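Local coordinates for protein adenosine 5'-monophosphoramidase (Candida albicans, PDB 6IQ1) that probably hydrolyses adenosine 5'-monophosphoramidates to AMP as a homodimeric enzyme of the histidine triad family, at residues P18-I23 with S30-Q35. Numbering follows the deposited sequence.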
ATOM      1  N   PRO D  18      -6.395 -21.784 -11.473  1.00 48.20           N
ATOM      2  CA  PRO D  18      -6.080 -20.884 -12.594  1.00 46.93           C
ATOM      3  C   PRO D  18      -5.873 -19.429 -12.177  1.00 43.47           C
ATOM      4  O   PRO D  18      -6.427 -18.959 -11.177  1.00 43.52           O
ATOM      5  CB  PRO D  18      -7.318 -21.019 -13.487  1.00 43.24           C
ATOM      6  CG  PRO D  18      -7.871 -22.355 -13.180  1.00 43.94           C
ATOM      7  CD  PRO D  18      -7.618 -22.568 -11.720  1.00 45.57           C
ATOM      8  N   SER D  19      -5.089 -18.707 -12.988  1.00 38.02           N
ATOM      9  CA  SER D  19      -4.829 -17.282 -12.790  1.00 31.98           C
ATOM     10  C   SER D  19      -4.259 -16.661 -14.064  1.00 37.06           C
ATOM     11  O   SER D  19      -3.630 -17.339 -14.880  1.00 38.25           O
ATOM     12  CB  SER D  19      -3.859 -17.054 -11.636  1.00 32.98           C
ATOM     13  OG  SER D  19      -2.527 -17.406 -12.016  1.00 39.81           O
ATOM     14  N   PHE D  20      -4.461 -15.350 -14.209  1.00 38.40           N
ATOM     15  CA  PHE D  20      -3.912 -14.595 -15.341  1.00 37.45           C
ATOM     16  C   PHE D  20      -2.582 -13.968 -14.921  1.00 39.47           C
ATOM     17  O   PHE D  20      -2.533 -12.836 -14.432  1.00 38.05           O
ATOM     18  CB  PHE D  20      -4.904 -13.535 -15.804  1.00 37.94           C
ATOM     19  CG  PHE D  20      -6.191 -14.098 -16.347  1.00 42.81           C
ATOM     20  CD1 PHE D  20      -6.296 -14.472 -17.681  1.00 44.04           C
ATOM     21  CD2 PHE D  20      -7.299 -14.250 -15.526  1.00 39.88           C
ATOM     22  CE1 PHE D  20      -7.479 -14.992 -18.185  1.00 39.85           C
ATOM     23  CE2 PHE D  20      -8.479 -14.769 -16.026  1.00 43.23           C
ATOM     24  CZ  PHE D  20      -8.567 -15.140 -17.359  1.00 41.12           C
ATOM     25  N   LYS D  21      -1.485 -14.693 -15.151  1.00 30.82           N
ATOM     26  CA  LYS D  21      -0.193 -14.330 -14.575  1.00 36.86           C
ATOM     27  C   LYS D  21       0.459 -13.155 -15.302  1.00 36.68           C
ATOM     28  O   LYS D  21       0.393 -13.037 -16.527  1.00 36.38           O
ATOM     29  CB  LYS D  21       0.755 -15.531 -14.596  1.00 37.89           C
ATOM     30  CG  LYS D  21       2.120 -15.250 -14.002  1.00 37.78           C
ATOM     31  CD  LYS D  21       3.003 -16.480 -14.057  1.00 44.05           C
ATOM     32  CE  LYS D  21       3.934 -16.451 -15.259  1.00 45.30           C
ATOM     33  NZ  LYS D  21       5.369 -16.542 -14.843  1.00 47.81           N
ATOM     34  N   LEU D  22       1.119 -12.287 -14.534  1.00 34.56           N
ATOM     35  CA  LEU D  22       1.728 -11.098 -15.101  1.00 32.04           C
ATOM     36  C   LEU D  22       3.224 -11.180 -14.835  1.00 31.67           C
ATOM     37  O   LEU D  22       3.941 -11.871 -15.561  1.00 35.16           O
ATOM     38  CB  LEU D  22       1.044  -9.839 -14.541  1.00 31.89           C
ATOM     39  CG  LEU D  22      -0.384  -9.494 -15.025  1.00 31.12           C
ATOM     40  CD1 LEU D  22      -0.929  -8.297 -14.290  1.00 27.55           C
ATOM     41  CD2 LEU D  22      -0.419  -9.211 -16.523  1.00 30.50           C
ATOM     42  N   ILE D  23       3.732 -10.512 -13.817  1.00 33.84           N
ATOM     43  CA  ILE D  23       5.144 -10.560 -13.473  1.00 29.88           C
ATOM     44  C   ILE D  23       5.321 -11.568 -12.351  1.00 28.79           C
ATOM     45  O   ILE D  23       4.554 -11.570 -11.384  1.00 33.03           O
ATOM     46  CB  ILE D  23       5.659  -9.165 -13.072  1.00 31.47           C
ATOM     47  CG1 ILE D  23       5.787  -8.265 -14.317  1.00 31.16           C
ATOM     48  CG2 ILE D  23       6.982  -9.261 -12.313  1.00 28.83           C
ATOM     49  CD1 ILE D  23       6.214  -6.821 -14.013  1.00 30.54           C
ATOM     50  N   SER D  30       2.316 -12.052  -9.263  1.00 26.33           N
ATOM     51  CA  SER D  30       1.256 -11.097  -9.556  1.00 30.28           C
ATOM     52  C   SER D  30       0.381 -11.568 -10.717  1.00 29.51           C
ATOM     53  O   SER D  30       0.830 -12.282 -11.616  1.00 30.50           O
ATOM     54  CB  SER D  30       1.839  -9.694  -9.831  1.00 24.05           C
ATOM     55  OG  SER D  30       2.708  -9.706 -10.938  1.00 30.87           O
ATOM     56  N   PHE D  31      -0.878 -11.138 -10.689  1.00 29.12           N
ATOM     57  CA  PHE D  31      -1.916 -11.639 -11.576  1.00 31.57           C
ATOM     58  C   PHE D  31      -3.122 -10.710 -11.505  1.00 32.10           C
ATOM     59  O   PHE D  31      -3.285  -9.944 -10.549  1.00 31.74           O
ATOM     60  CB  PHE D  31      -2.319 -13.083 -11.221  1.00 29.23           C
ATOM     61  CG  PHE D  31      -2.795 -13.261  -9.799  1.00 28.76           C
ATOM     62  CD1 PHE D  31      -1.895 -13.284  -8.737  1.00 31.08           C
ATOM     63  CD2 PHE D  31      -4.136 -13.433  -9.524  1.00 31.57           C
ATOM     64  CE1 PHE D  31      -2.334 -13.455  -7.422  1.00 29.86           C
ATOM     65  CE2 PHE D  31      -4.589 -13.614  -8.209  1.00 35.24           C
ATOM     66  CZ  PHE D  31      -3.692 -13.619  -7.157  1.00 32.12           C
ATOM     67  N   LEU D  32      -3.962 -10.794 -12.541  1.00 34.79           N
ATOM     68  CA  LEU D  32      -5.167  -9.978 -12.648  1.00 30.60           C
ATOM     69  C   LEU D  32      -6.186 -10.327 -11.569  1.00 35.61           C
ATOM     70  O   LEU D  32      -6.386 -11.498 -11.224  1.00 32.27           O
ATOM     71  CB  LEU D  32      -5.815 -10.176 -14.012  1.00 28.67           C
ATOM     72  CG  LEU D  32      -5.204  -9.459 -15.212  1.00 34.12           C
ATOM     73  CD1 LEU D  32      -5.912  -9.889 -16.506  1.00 32.52           C
ATOM     74  CD2 LEU D  32      -5.255  -7.940 -15.041  1.00 29.77           C
ATOM     75  N   ASP D  33      -6.848  -9.298 -11.044  1.00 32.21           N
ATOM     76  CA  ASP D  33      -7.978  -9.529 -10.158  1.00 35.82           C
ATOM     77  C   ASP D  33      -9.168  -9.920 -11.026  1.00 36.29           C
ATOM     78  O   ASP D  33      -9.569  -9.154 -11.908  1.00 32.86           O
ATOM     79  CB  ASP D  33      -8.279  -8.284  -9.320  1.00 35.61           C
ATOM     80  CG  ASP D  33      -9.234  -8.566  -8.165  1.00 34.73           C
ATOM     81  OD1 ASP D  33     -10.319  -9.130  -8.416  1.00 38.29           O
ATOM     82  OD2 ASP D  33      -8.894  -8.251  -7.007  1.00 32.91           O
ATOM     83  N   ILE D  34      -9.718 -11.120 -10.806  1.00 37.63           N
ATOM     84  CA  ILE D  34     -10.820 -11.572 -11.653  1.00 38.02           C
ATOM     85  C   ILE D  34     -12.181 -11.053 -11.203  1.00 39.63           C
ATOM     86  O   ILE D  34     -13.183 -11.312 -11.885  1.00 38.28           O
ATOM     87  CB  ILE D  34     -10.832 -13.107 -11.756  1.00 39.04           C
ATOM     88  CG1 ILE D  34     -11.308 -13.733 -10.443  1.00 39.27           C
ATOM     89  CG2 ILE D  34      -9.462 -13.598 -12.153  1.00 35.77           C
ATOM     90  CD1 ILE D  34     -11.532 -15.233 -10.540  1.00 38.39           C
ATOM     91  N   GLN D  35     -12.252 -10.313 -10.098  1.00 36.02           N
ATOM     92  CA  GLN D  35     -13.416  -9.487  -9.771  1.00 36.12           C
ATOM     93  C   GLN D  35     -12.983  -8.027  -9.678  1.00 35.88           C
ATOM     94  O   GLN D  35     -13.114  -7.398  -8.623  1.00 36.14           O
ATOM     95  CB  GLN D  35     -14.073  -9.937  -8.466  1.00 36.58           C
ATOM     96  CG  GLN D  35     -14.211 -11.448  -8.332  1.00 41.24           C
ATOM     97  CD  GLN D  35     -14.752 -11.902  -6.986  1.00 40.68           C
ATOM     98  OE1 GLN D  35     -13.997 -12.099  -6.040  1.00 47.21           O
ATOM     99  NE2 GLN D  35     -16.064 -12.096  -6.907  1.00 39.31           N
TER
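The carbonyl oxygen of I23 is gripped twice by S30: the hydroxyl OG donates to I23 O at 2.7 Å, lying in the carbonyl plane on a lone pair, and the backbone S30 N adds a weak bond to the same oxygen, bent to 132° at its hydrogen. With chi1 at 61°, OG sits between the N and C of S30, which turns the hydroxyl back onto the neighbouring strand. This double grip lies in the β-hairpin 21-24/28-32, whose first strand is outermost in the antiparallel sheet of the HIT fold, and it is one residue out of step with the regular pairing of K21 and F31. Two straighter backbone bonds carry that regular pairing, L22 N to S30 O at 2.9 Å and L32 N to F20 O at 3.1 Å. They flank the non-hydrogen-bonded pair K21 and F31, whose CA atoms stand 4.4 Å apart; F31 CA also makes a C-H...O contact with F20 O. The axes of 21-23 and 30-32 run at 134°, well short of strictly antiparallel.

F31 and K21 share a face of the sheet, the F31 ring passing near S19 CB and packing on I12 of helix 8-14; from there its side chain is about 6 Å from that of H106, the probable nucleotidylated histidine. L32 CD1 meets F20 CB at 3.8 Å, and the dimer partner closes over this pair: F130 of the second subunit stacks edge-to-face with the F20 ring, and L136 of that subunit packs on L32. Beyond the strand, D33 and I34, probable AMP-binding residues, form a turn in which D33 OD1 accepts from Q35 N, an Asx turn. I34 crosses F20 at about a right angle, its CG2 meeting the ring edge near the ring plane, 4.1 Å from F20 CD2.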